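Local coordinates for alkylhydroperoxidase AhpD core: uncharacterized peroxidase-related protein (Ralstonia eutropha, PDB 2PRR) that is uncharacterised but, as a member of the carboxymuconolactone decarboxylase family with an AhpD-like core, probably acts as a peroxidase-related oxidoreductase, at residues D[131-136]-D[140-145]; D[147-152]-D[157-162]. One frame throughout, in Å; residues are numbered along the deposited sequence.

Interaction 1: D[131-136]-D[140-145]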
loop_
_atom_site.group_PDB
_atom_site.type_symbol
_atom_site.label_atom_id
_atom_site.label_comp_id
_atom_site.label_asym_id
_atom_site.label_seq_id
_atom_site.Cartn_x
_atom_site.Cartn_y
_atom_site.Cartn_z
ATOM N N ALA D 131 -1.620 9.401 -17.255
ATOM C CA ALA D 131 -2.424 10.169 -16.307
ATOM C C ALA D 131 -2.417 9.546 -14.910
ATOM O O ALA D 131 -2.252 10.243 -13.920
ATOM C CB ALA D 131 -3.835 10.244 -16.795
ATOM N N LEU D 132 -2.632 8.240 -14.827
ATOM C CA LEU D 132 -2.645 7.569 -13.527
ATOM C C LEU D 132 -1.313 7.601 -12.828
ATOM O O LEU D 132 -1.291 7.729 -11.607
ATOM C CB LEU D 132 -3.202 6.143 -13.610
ATOM C CG LEU D 132 -4.722 5.997 -13.352
ATOM C CD1 LEU D 132 -5.076 6.455 -11.949
ATOM C CD2 LEU D 132 -5.612 6.739 -14.348
ATOM N N LYS D 133 -0.219 7.545 -13.593
ATOM C CA LYS D 133 1.144 7.636 -13.036
ATOM C C LYS D 133 1.447 9.040 -12.477
ATOM O O LYS D 133 2.062 9.194 -11.412
ATOM C CB LYS D 133 2.196 7.277 -14.089
ATOM C CG LYS D 133 3.568 7.051 -13.448
ATOM C CD LYS D 133 4.651 6.638 -14.417
ATOM C CE LYS D 133 5.861 6.062 -13.591
ATOM N NZ LYS D 133 7.094 5.745 -14.397
ATOM N N VAL D 134 1.038 10.064 -13.225
ATOM C CA VAL D 134 1.184 11.422 -12.787
ATOM C C VAL D 134 0.333 11.598 -11.527
ATOM O O VAL D 134 0.762 12.204 -10.550
ATOM C CB VAL D 134 0.651 12.421 -13.858
ATOM C CG1 VAL D 134 0.627 13.825 -13.313
ATOM C CG2 VAL D 134 1.458 12.350 -15.139
ATOM N N CYS D 135 -0.892 11.080 -11.586
ATOM C CA CYS D 135 -1.837 11.177 -10.496
ATOM C C CYS D 135 -1.295 10.571 -9.211
ATOM O O CYS D 135 -1.296 11.239 -8.215
ATOM C CB CYS D 135 -3.148 10.498 -10.876
ATOM S SG CYS D 135 -4.443 10.633 -9.649
ATOM N N LYS D 136 -0.770 9.347 -9.248
ATOM C CA LYS D 136 -0.297 8.667 -8.012
ATOM C C LYS D 136 1.209 8.431 -7.821
ATOM O O LYS D 136 1.631 8.036 -6.732
ATOM C CB LYS D 136 -0.946 7.287 -7.911
ATOM C CG LYS D 136 -2.464 7.267 -7.858
ATOM C CD LYS D 136 -3.074 7.865 -6.580
ATOM C CE LYS D 136 -4.630 7.881 -6.747
ATOM N NZ LYS D 136 -5.455 8.465 -5.621
ATOM N N GLU D 140 7.983 9.293 -10.197
ATOM C CA GLU D 140 8.570 8.186 -10.924
ATOM C C GLU D 140 8.524 8.368 -12.416
ATOM O O GLU D 140 9.058 7.547 -13.145
ATOM C CB GLU D 140 7.902 6.863 -10.525
ATOM C CG GLU D 140 8.388 6.298 -9.185
ATOM C CD GLU D 140 7.707 4.979 -8.807
ATOM O OE1 GLU D 140 6.759 4.564 -9.505
ATOM O OE2 GLU D 140 8.101 4.357 -7.796
ATOM N N VAL D 141 7.906 9.451 -12.878
ATOM C CA VAL D 141 7.806 9.700 -14.297
ATOM C C VAL D 141 9.188 9.839 -14.912
ATOM O O VAL D 141 9.984 10.647 -14.456
ATOM C CB VAL D 141 7.015 10.975 -14.592
ATOM C CG1 VAL D 141 7.133 11.330 -16.031
ATOM C CG2 VAL D 141 5.567 10.794 -14.205
ATOM N N ASN D 142 9.439 9.069 -15.968
ATOM C CA ASN D 142 10.726 9.044 -16.681
ATOM C C ASN D 142 10.549 9.174 -18.217
ATOM O O ASN D 142 9.430 9.361 -18.705
ATOM C CB ASN D 142 11.465 7.756 -16.317
ATOM C CG ASN D 142 10.676 6.528 -16.642
ATOM O OD1 ASN D 142 9.748 6.547 -17.434
ATOM N ND2 ASN D 142 11.029 5.449 -16.019
ATOM N N GLU D 143 11.651 9.068 -18.958
ATOM C CA GLU D 143 11.612 9.201 -20.426
ATOM C C GLU D 143 10.845 8.091 -21.150
ATOM O O GLU D 143 10.256 8.329 -22.222
ATOM C CB GLU D 143 13.035 9.338 -20.999
ATOM C CG GLU D 143 13.729 10.636 -20.570
ATOM C CD GLU D 143 13.024 11.897 -21.075
ATOM O OE1 GLU D 143 12.724 11.971 -22.295
ATOM O OE2 GLU D 143 12.779 12.808 -20.243
ATOM N N ALA D 144 10.845 6.894 -20.550
ATOM C CA ALA D 144 10.135 5.759 -21.112
ATOM C C ALA D 144 8.627 6.005 -21.083
ATOM O O ALA D 144 7.904 5.504 -21.949
ATOM C CB ALA D 144 10.494 4.480 -20.386
ATOM N N ASP D 145 8.147 6.798 -20.132
ATOM C CA ASP D 145 6.709 7.100 -20.076
ATOM C C ASP D 145 6.353 8.023 -21.240
ATOM O O ASP D 145 5.270 7.911 -21.813
ATOM C CB ASP D 145 6.303 7.720 -18.731
ATOM C CG ASP D 145 6.623 6.802 -17.525
ATOM O OD1 ASP D 145 6.431 5.567 -17.579
ATOM O OD2 ASP D 145 7.071 7.334 -16.498
#

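Interaction 2: D[147-152]-D[157-162]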
loop_
_atom_site.group_PDB
_atom_site.type_symbol
_atom_site.label_atom_id
_atom_site.label_comp_id
_atom_site.label_asym_id
_atom_site.label_seq_id
_atom_site.Cartn_x
_atom_site.Cartn_y
_atom_site.Cartn_z
ATOM N N GLU D 147 8.112 8.140 -24.140
ATOM C CA GLU D 147 8.276 7.242 -25.315
ATOM C C GLU D 147 7.021 6.430 -25.595
ATOM O O GLU D 147 6.566 6.348 -26.739
ATOM C CB GLU D 147 9.438 6.254 -25.136
ATOM C CG GLU D 147 10.851 6.839 -25.385
ATOM C CD GLU D 147 12.006 5.912 -24.942
ATOM O OE1 GLU D 147 12.037 4.742 -25.392
ATOM O OE2 GLU D 147 12.887 6.371 -24.163
ATOM N N ALA D 148 6.457 5.844 -24.547
ATOM C CA ALA D 148 5.246 5.041 -24.674
ATOM C C ALA D 148 4.091 5.812 -25.275
ATOM O O ALA D 148 3.346 5.276 -26.075
ATOM C CB ALA D 148 4.842 4.475 -23.328
ATOM N N LEU D 149 3.918 7.060 -24.872
ATOM C CA LEU D 149 2.861 7.884 -25.436
ATOM C C LEU D 149 3.121 8.207 -26.904
ATOM O O LEU D 149 2.186 8.271 -27.721
ATOM C CB LEU D 149 2.728 9.179 -24.634
ATOM C CG LEU D 149 2.095 9.044 -23.253
ATOM C CD1 LEU D 149 2.305 10.308 -22.440
ATOM C CD2 LEU D 149 0.591 8.682 -23.388
ATOM N N ARG D 150 4.396 8.429 -27.224
ATOM C CA ARG D 150 4.786 8.754 -28.576
ATOM C C ARG D 150 4.534 7.583 -29.527
ATOM O O ARG D 150 4.119 7.798 -30.689
ATOM C CB ARG D 150 6.230 9.251 -28.618
ATOM C CG ARG D 150 6.411 10.643 -27.957
ATOM C CD ARG D 150 7.720 11.288 -28.371
ATOM N NE ARG D 150 8.837 10.420 -28.010
ATOM C CZ ARG D 150 9.623 10.548 -26.945
ATOM N NH1 ARG D 150 9.483 11.537 -26.078
ATOM N NH2 ARG D 150 10.573 9.654 -26.756
ATOM N N GLU D 151 4.726 6.364 -29.010
ATOM C CA GLU D 151 4.460 5.123 -29.741
ATOM C C GLU D 151 3.024 5.059 -30.245
ATOM O O GLU D 151 2.760 4.400 -31.238
ATOM C CB GLU D 151 4.725 3.866 -28.865
ATOM C CG GLU D 151 6.206 3.472 -28.652
ATOM C CD GLU D 151 6.397 2.307 -27.657
ATOM N N HIS D 152 2.104 5.709 -29.531
ATOM C CA HIS D 152 0.689 5.797 -29.925
ATOM C C HIS D 152 0.333 7.088 -30.659
ATOM O O HIS D 152 -0.833 7.402 -30.786
ATOM C CB HIS D 152 -0.225 5.660 -28.706
ATOM C CG HIS D 152 -0.201 4.301 -28.089
ATOM N ND1 HIS D 152 -0.995 3.270 -28.538
ATOM C CD2 HIS D 152 0.518 3.805 -27.055
ATOM C CE1 HIS D 152 -0.767 2.195 -27.803
ATOM N NE2 HIS D 152 0.155 2.489 -26.901
ATOM N N GLU D 157 4.100 17.606 -26.266
ATOM C CA GLU D 157 3.189 18.668 -25.892
ATOM C C GLU D 157 1.859 18.080 -25.402
ATOM O O GLU D 157 1.276 18.629 -24.480
ATOM C CB GLU D 157 3.002 19.676 -27.035
ATOM C CG GLU D 157 4.265 20.485 -27.321
ATOM C CD GLU D 157 4.742 21.269 -26.107
ATOM O OE1 GLU D 157 3.936 22.076 -25.599
ATOM O OE2 GLU D 157 5.910 21.086 -25.672
ATOM N N ASP D 158 1.404 16.977 -26.007
ATOM C CA ASP D 158 0.205 16.259 -25.562
ATOM C C ASP D 158 0.508 15.658 -24.159
ATOM O O ASP D 158 -0.322 15.680 -23.253
ATOM C CB ASP D 158 -0.165 15.115 -26.515
ATOM C CG ASP D 158 -0.463 15.572 -27.971
ATOM O OD1 ASP D 158 -0.743 16.771 -28.194
ATOM O OD2 ASP D 158 -0.417 14.705 -28.890
ATOM N N ALA D 159 1.695 15.107 -23.979
ATOM C CA ALA D 159 2.060 14.572 -22.675
ATOM C C ALA D 159 1.904 15.637 -21.570
ATOM O O ALA D 159 1.467 15.313 -20.470
ATOM C CB ALA D 159 3.485 13.992 -22.705
ATOM N N TRP D 160 2.223 16.900 -21.865
ATOM C CA TRP D 160 2.088 18.008 -20.891
ATOM C C TRP D 160 0.599 18.309 -20.611
ATOM O O TRP D 160 0.213 18.610 -19.473
ATOM C CB TRP D 160 2.808 19.266 -21.416
ATOM C CG TRP D 160 2.746 20.521 -20.559
ATOM C CD1 TRP D 160 1.623 21.212 -20.182
ATOM C CD2 TRP D 160 3.865 21.288 -20.049
ATOM N NE1 TRP D 160 1.972 22.303 -19.428
ATOM C CE2 TRP D 160 3.336 22.387 -19.351
ATOM C CE3 TRP D 160 5.248 21.152 -20.122
ATOM C CZ2 TRP D 160 4.140 23.333 -18.728
ATOM C CZ3 TRP D 160 6.041 22.088 -19.491
ATOM C CH2 TRP D 160 5.493 23.153 -18.804
ATOM N N ASP D 161 -0.224 18.246 -21.648
ATOM C CA ASP D 161 -1.647 18.470 -21.506
ATOM C C ASP D 161 -2.301 17.442 -20.579
ATOM O O ASP D 161 -3.130 17.796 -19.740
ATOM C CB ASP D 161 -2.312 18.439 -22.873
ATOM C CG ASP D 161 -1.973 19.666 -23.732
ATOM O OD1 ASP D 161 -1.449 20.648 -23.197
ATOM O OD2 ASP D 161 -2.259 19.652 -24.943
ATOM N N ILE D 162 -1.927 16.175 -20.750
ATOM C CA ILE D 162 -2.429 15.067 -19.898
ATOM C C ILE D 162 -2.080 15.340 -18.451
ATOM O O ILE D 162 -2.951 15.391 -17.609
ATOM C CB ILE D 162 -1.823 13.681 -20.321
ATOM C CG1 ILE D 162 -2.307 13.290 -21.716
ATOM C CG2 ILE D 162 -2.163 12.549 -19.274
ATOM C CD1 ILE D 162 -1.482 12.218 -22.387
#

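Interaction 1: D[131-136]-D[140-145]
Lys-133 reaches off helix 122-137 and lies across the carboxylate of Asp-145, the two side chains crossing at about a right angle. Its chain is fully extended, CG anti to the backbone N (chi1 -167°), which carries NZ to the turn that precedes helix 143-151. There NZ makes a salt bridge to Asp-145 OD2 at 2.6 Å, on the oxygen's syn lone pair. A second bond runs from NZ to Glu-140 O at 2.9 Å, with the nitrogen well above that carbonyl's plane. Lys-133 CE also packs against Glu-140 CB at 3.8 Å. Next along the helix, Val-134 CG2 meets Val-141 CG2 loosely at 4.5 Å, and Thr-178 of the second subunit packs on both valines. Asp-145 belongs to a capping box with Asn-142, the N-cap residue: Asn-142 N donates to Asp-145 OD2 at 3.0 Å, while Asp-145 N donates to Asn-142 OD1 at 3.1 Å. OD2 therefore accepts from both the ammonium and a backbone N-H, which restrains the carboxylate and ties the helix start to the preceding helix. Together these donors probably favour the charged carboxylate, offsetting Asn-142 OD1, another acceptor 2.9 Å from Asp-145 OD2.

Interaction 2: D[147-152]-D[157-162]
Leu-149 and the pair Ala-159 and Ile-162 join two consecutive helices of this all-helical, AhpD-like fold, 143-151 and 156-179, between which the chain turns a corner through a short loop. The contact across the corner is purely apolar. Leu-149 points at the facing helix and splits its two methyls between partners one turn apart: CD1 rests on Ala-159 CB at 3.9 Å, and CD2 comes up to Ile-162 CD1 at 4.2 Å. With CG of Leu-149 anti to its carbonyl carbon (chi1 -73°), the fork opens toward both. The small alanine lets the helices come near, the CA atoms of Leu-149 and Ala-159 being 7.3 Å apart. Phe-130 of helix 122-137 packs on both Leu-149 and Ile-162, and Phe-154 in the loop adds to the cover over Leu-149, so the leucine is buried among three helices.

Polar interactions lie around this apolar patch. Arg-150 NH1 forms a salt bridge with Asp-156, linking the first helix to the start of the second, while Glu-157 and Asp-161 form salt bridges with Arg-48 of the second subunit, and Asp-161 has a further partner in Lys-65 of its own chain. Within helix 143-151 the guanidinium of Arg-150 is laid over its own backbone, and Glu-147 CA sits 3.6 Å over one of its faces, off-centre.

Interactions 1 and 2 follow one another along the chain and share helix 143-151: the polar contact of 131-136 with 140-145 anchors its start, and the apolar contact of 147-152 with 157-162 holds its last turn, through Leu-149. Their centres are about 11 Å apart, and they meet directly where Ala-131 CB packs on Ile-162 CG2 at 3.8 Å, so helices 122-137 and 156-179 also touch each other directly. Both centres lie about 19 Å from the centre of the chain and both contacts reach the second subunit. A bound PEG molecule is about 6 Å from the side chain of Asn-142 and about 12 Å from that of Ala-159.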